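Local coordinates for response regulator (Caulobacter vibrioides, PDB 3T0Y), which is a two-component response regulator of the PhyR family, whose sigma-factor-like domain probably binds an anti-sigma factor and so controls a stress response, at residues C[23-28]-C[68-73]. Residues are numbered along the deposited sequence; the frame is centred on the assembly and turned at random.
Sequences PHLPYI and VALYRV
Helices 25-36 and 66-80 of the sigma2 domain pack against each other where I28 lies over the ring of Y71; the deposited chain is the sigma-factor-like part of a longer PhyR-family regulator. The CD1 methyl of I28 stands 3.4 Å from the centroid of the Y71 ring and only 3° off its normal, a CH-pi contact centred on one face. CG1 of I28 is anti to the backbone N (chi1 -162°), and chi2 of 52° turns CD1 onto the ring; the two side chains run past each other in opposite directions. L70, the residue before Y71, brings its CD2 methyl 4.1 Å from both I28 CB and H24 CB, and L25 CD2 lies 4.5 Å from the same L70 CD2. No hydrogen bond joins the segments; the contact is apolar packing within the small all-helical bundle that resembles region 2 of a sigma factor. V46 of helix 39-54 also touches I28, tying a third helix into this core. At the start of helix 25-36, H24 O accepts from both Y27 N (2.8 Å) and I28 N (3.1 Å). The phenol end of Y71 reaches the first turn of that helix, its OH 3.4 Å from Y27 CB. The hydroxyl of Y71 is hydrogen-bonded to OE1 of E107 of the second subunit, while F109 of the same subunit meets the Y71 ring edge-to-face. A chain of another protein packs on L25, P26 and Y27.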
ATOM      1  N   PRO C  23      10.810  11.640  16.313  1.00 29.95           N
ATOM      2  CA  PRO C  23      11.338  12.602  15.335  1.00 34.39           C
ATOM      3  C   PRO C  23      11.667  11.973  13.974  1.00 33.72           C
ATOM      4  O   PRO C  23      11.927  12.675  12.990  1.00 27.62           O
ATOM      5  CB  PRO C  23      12.596  13.161  16.016  1.00 31.13           C
ATOM      6  CG  PRO C  23      12.912  12.210  17.154  1.00 37.88           C
ATOM      7  CD  PRO C  23      11.654  11.493  17.514  1.00 37.33           C
ATOM      8  N   HIS C  24      11.626  10.651  13.917  1.00 29.92           N
ATOM      9  CA  HIS C  24      12.086   9.943  12.731  1.00 33.59           C
ATOM     10  C   HIS C  24      10.923   9.485  11.854  1.00 33.91           C
ATOM     11  O   HIS C  24      11.104   9.110  10.677  1.00 25.11           O
ATOM     12  CB  HIS C  24      12.997   8.787  13.162  1.00 31.91           C
ATOM     13  CG  HIS C  24      14.217   9.247  13.905  1.00 29.68           C
ATOM     14  ND1 HIS C  24      15.132  10.121  13.357  1.00 28.85           N
ATOM     15  CD2 HIS C  24      14.654   8.983  15.162  1.00 33.19           C
ATOM     16  CE1 HIS C  24      16.083  10.372  14.241  1.00 30.74           C
ATOM     17  NE2 HIS C  24      15.818   9.691  15.342  1.00 27.48           N
ATOM     18  N   LEU C  25       9.720   9.560  12.422  1.00 26.68           N
ATOM     19  CA  LEU C  25       8.526   9.021  11.765  1.00 31.01           C
ATOM     20  C   LEU C  25       8.236   9.621  10.383  1.00 24.70           C
ATOM     21  O   LEU C  25       7.848   8.896   9.481  1.00 31.46           O
ATOM     22  CB  LEU C  25       7.290   9.089  12.689  1.00 29.35           C
ATOM     23  CG  LEU C  25       7.360   8.271  13.994  1.00 33.70           C
ATOM     24  CD1 LEU C  25       6.037   8.306  14.759  1.00 36.61           C
ATOM     25  CD2 LEU C  25       7.797   6.818  13.768  1.00 29.61           C
ATOM     26  N   PRO C  26       8.417  10.938  10.204  1.00 23.75           N
ATOM     27  CA  PRO C  26       8.194  11.467   8.850  1.00 26.57           C
ATOM     28  C   PRO C  26       9.158  10.850   7.838  1.00 26.97           C
ATOM     29  O   PRO C  26       8.830  10.752   6.652  1.00 29.57           O
ATOM     30  CB  PRO C  26       8.494  12.972   8.994  1.00 29.70           C
ATOM     31  CG  PRO C  26       8.345  13.265  10.447  1.00 29.87           C
ATOM     32  CD  PRO C  26       8.757  12.000  11.167  1.00 31.29           C
ATOM     33  N   TYR C  27      10.342  10.446   8.293  1.00 25.15           N
ATOM     34  CA  TYR C  27      11.349   9.915   7.373  1.00 23.46           C
ATOM     35  C   TYR C  27      11.085   8.467   6.996  1.00 22.22           C
ATOM     36  O   TYR C  27      11.114   8.126   5.831  1.00 22.44           O
ATOM     37  CB  TYR C  27      12.746  10.128   7.937  1.00 25.32           C
ATOM     38  CG  TYR C  27      12.965  11.596   8.154  1.00 32.99           C
ATOM     39  CD1 TYR C  27      13.357  12.414   7.102  1.00 33.39           C
ATOM     40  CD2 TYR C  27      12.702  12.182   9.382  1.00 33.91           C
ATOM     41  CE1 TYR C  27      13.524  13.764   7.276  1.00 37.47           C
ATOM     42  CE2 TYR C  27      12.866  13.544   9.571  1.00 38.91           C
ATOM     43  CZ  TYR C  27      13.279  14.327   8.513  1.00 42.96           C
ATOM     44  OH  TYR C  27      13.443  15.679   8.680  1.00 47.47           O
ATOM     45  N   ILE C  28      10.758   7.636   7.976  1.00 24.38           N
ATOM     46  CA  ILE C  28      10.382   6.277   7.681  1.00 22.96           C
ATOM     47  C   ILE C  28       9.152   6.283   6.771  1.00 26.14           C
ATOM     48  O   ILE C  28       8.997   5.400   5.931  1.00 24.48           O
ATOM     49  CB  ILE C  28      10.180   5.431   8.976  1.00 23.87           C
ATOM     50  CG1 ILE C  28      10.223   3.936   8.665  1.00 22.81           C
ATOM     51  CG2 ILE C  28       8.889   5.781   9.684  1.00 24.90           C
ATOM     52  CD1 ILE C  28      11.451   3.526   7.895  1.00 21.56           C
ATOM     53  N   VAL C  68      18.482   4.410  12.740  1.00 21.97           N
ATOM     54  CA  VAL C  68      19.003   3.240  12.036  1.00 22.97           C
ATOM     55  C   VAL C  68      18.303   1.971  12.532  1.00 23.93           C
ATOM     56  O   VAL C  68      17.898   1.122  11.734  1.00 19.47           O
ATOM     57  CB  VAL C  68      20.540   3.143  12.148  1.00 21.58           C
ATOM     58  CG1 VAL C  68      21.061   1.789  11.681  1.00 17.27           C
ATOM     59  CG2 VAL C  68      21.210   4.272  11.359  1.00 17.37           C
ATOM     60  N   ALA C  69      18.126   1.868  13.843  1.00 20.59           N
ATOM     61  CA  ALA C  69      17.486   0.708  14.449  1.00 18.62           C
ATOM     62  C   ALA C  69      16.021   0.604  14.036  1.00 19.38           C
ATOM     63  O   ALA C  69      15.491  -0.485  13.869  1.00 22.85           O
ATOM     64  CB  ALA C  69      17.625   0.765  15.991  1.00 21.65           C
ATOM     65  N   LEU C  70      15.375   1.744  13.843  1.00 20.88           N
ATOM     66  CA  LEU C  70      13.993   1.774  13.383  1.00 20.15           C
ATOM     67  C   LEU C  70      13.861   1.211  11.956  1.00 24.91           C
ATOM     68  O   LEU C  70      13.020   0.353  11.690  1.00 20.10           O
ATOM     69  CB  LEU C  70      13.464   3.207  13.402  1.00 20.93           C
ATOM     70  CG  LEU C  70      12.073   3.404  12.806  1.00 22.80           C
ATOM     71  CD1 LEU C  70      11.017   2.600  13.577  1.00 17.26           C
ATOM     72  CD2 LEU C  70      11.689   4.885  12.718  1.00 23.59           C
ATOM     73  N   TYR C  71      14.693   1.690  11.038  1.00 20.90           N
ATOM     74  CA  TYR C  71      14.655   1.174   9.678  1.00 19.54           C
ATOM     75  C   TYR C  71      15.071  -0.281   9.622  1.00 16.98           C
ATOM     76  O   TYR C  71      14.622  -1.004   8.764  1.00 18.78           O
ATOM     77  CB  TYR C  71      15.583   1.956   8.772  1.00 19.38           C
ATOM     78  CG  TYR C  71      15.073   3.302   8.334  1.00 22.45           C
ATOM     79  CD1 TYR C  71      14.788   4.300   9.256  1.00 20.86           C
ATOM     80  CD2 TYR C  71      14.926   3.590   6.982  1.00 19.26           C
ATOM     81  CE1 TYR C  71      14.364   5.540   8.848  1.00 20.79           C
ATOM     82  CE2 TYR C  71      14.492   4.820   6.559  1.00 19.17           C
ATOM     83  CZ  TYR C  71      14.222   5.799   7.497  1.00 22.17           C
ATOM     84  OH  TYR C  71      13.810   7.035   7.069  1.00 20.29           O
ATOM     85  N   ARG C  72      15.963  -0.701  10.508  1.00 16.54           N
ATOM     86  CA  ARG C  72      16.297  -2.121  10.617  1.00 18.37           C
ATOM     87  C   ARG C  72      15.056  -2.945  10.949  1.00 18.79           C
ATOM     88  O   ARG C  72      14.825  -3.982  10.336  1.00 21.03           O
ATOM     89  CB  ARG C  72      17.406  -2.351  11.661  1.00 20.95           C
ATOM     90  CG  ARG C  72      17.834  -3.790  11.785  1.00 21.92           C
ATOM     91  CD  ARG C  72      18.978  -3.949  12.787  1.00 27.52           C
ATOM     92  NE  ARG C  72      19.152  -5.334  13.226  1.00 27.30           N
ATOM     93  CZ  ARG C  72      20.058  -6.185  12.746  1.00 32.33           C
ATOM     94  NH1 ARG C  72      20.907  -5.817  11.794  1.00 26.89           N
ATOM     95  NH2 ARG C  72      20.117  -7.420  13.231  1.00 37.44           N
ATOM     96  N   VAL C  73      14.237  -2.477  11.892  1.00 18.60           N
ATOM     97  CA  VAL C  73      13.008  -3.206  12.208  1.00 20.01           C
ATOM     98  C   VAL C  73      11.997  -3.142  11.062  1.00 23.69           C
ATOM     99  O   VAL C  73      11.383  -4.151  10.710  1.00 26.04           O
ATOM    100  CB  VAL C  73      12.342  -2.733  13.506  1.00 24.38           C
ATOM    101  CG1 VAL C  73      10.933  -3.338  13.621  1.00 27.00           C
ATOM    102  CG2 VAL C  73      13.177  -3.126  14.695  1.00 23.55           C
TER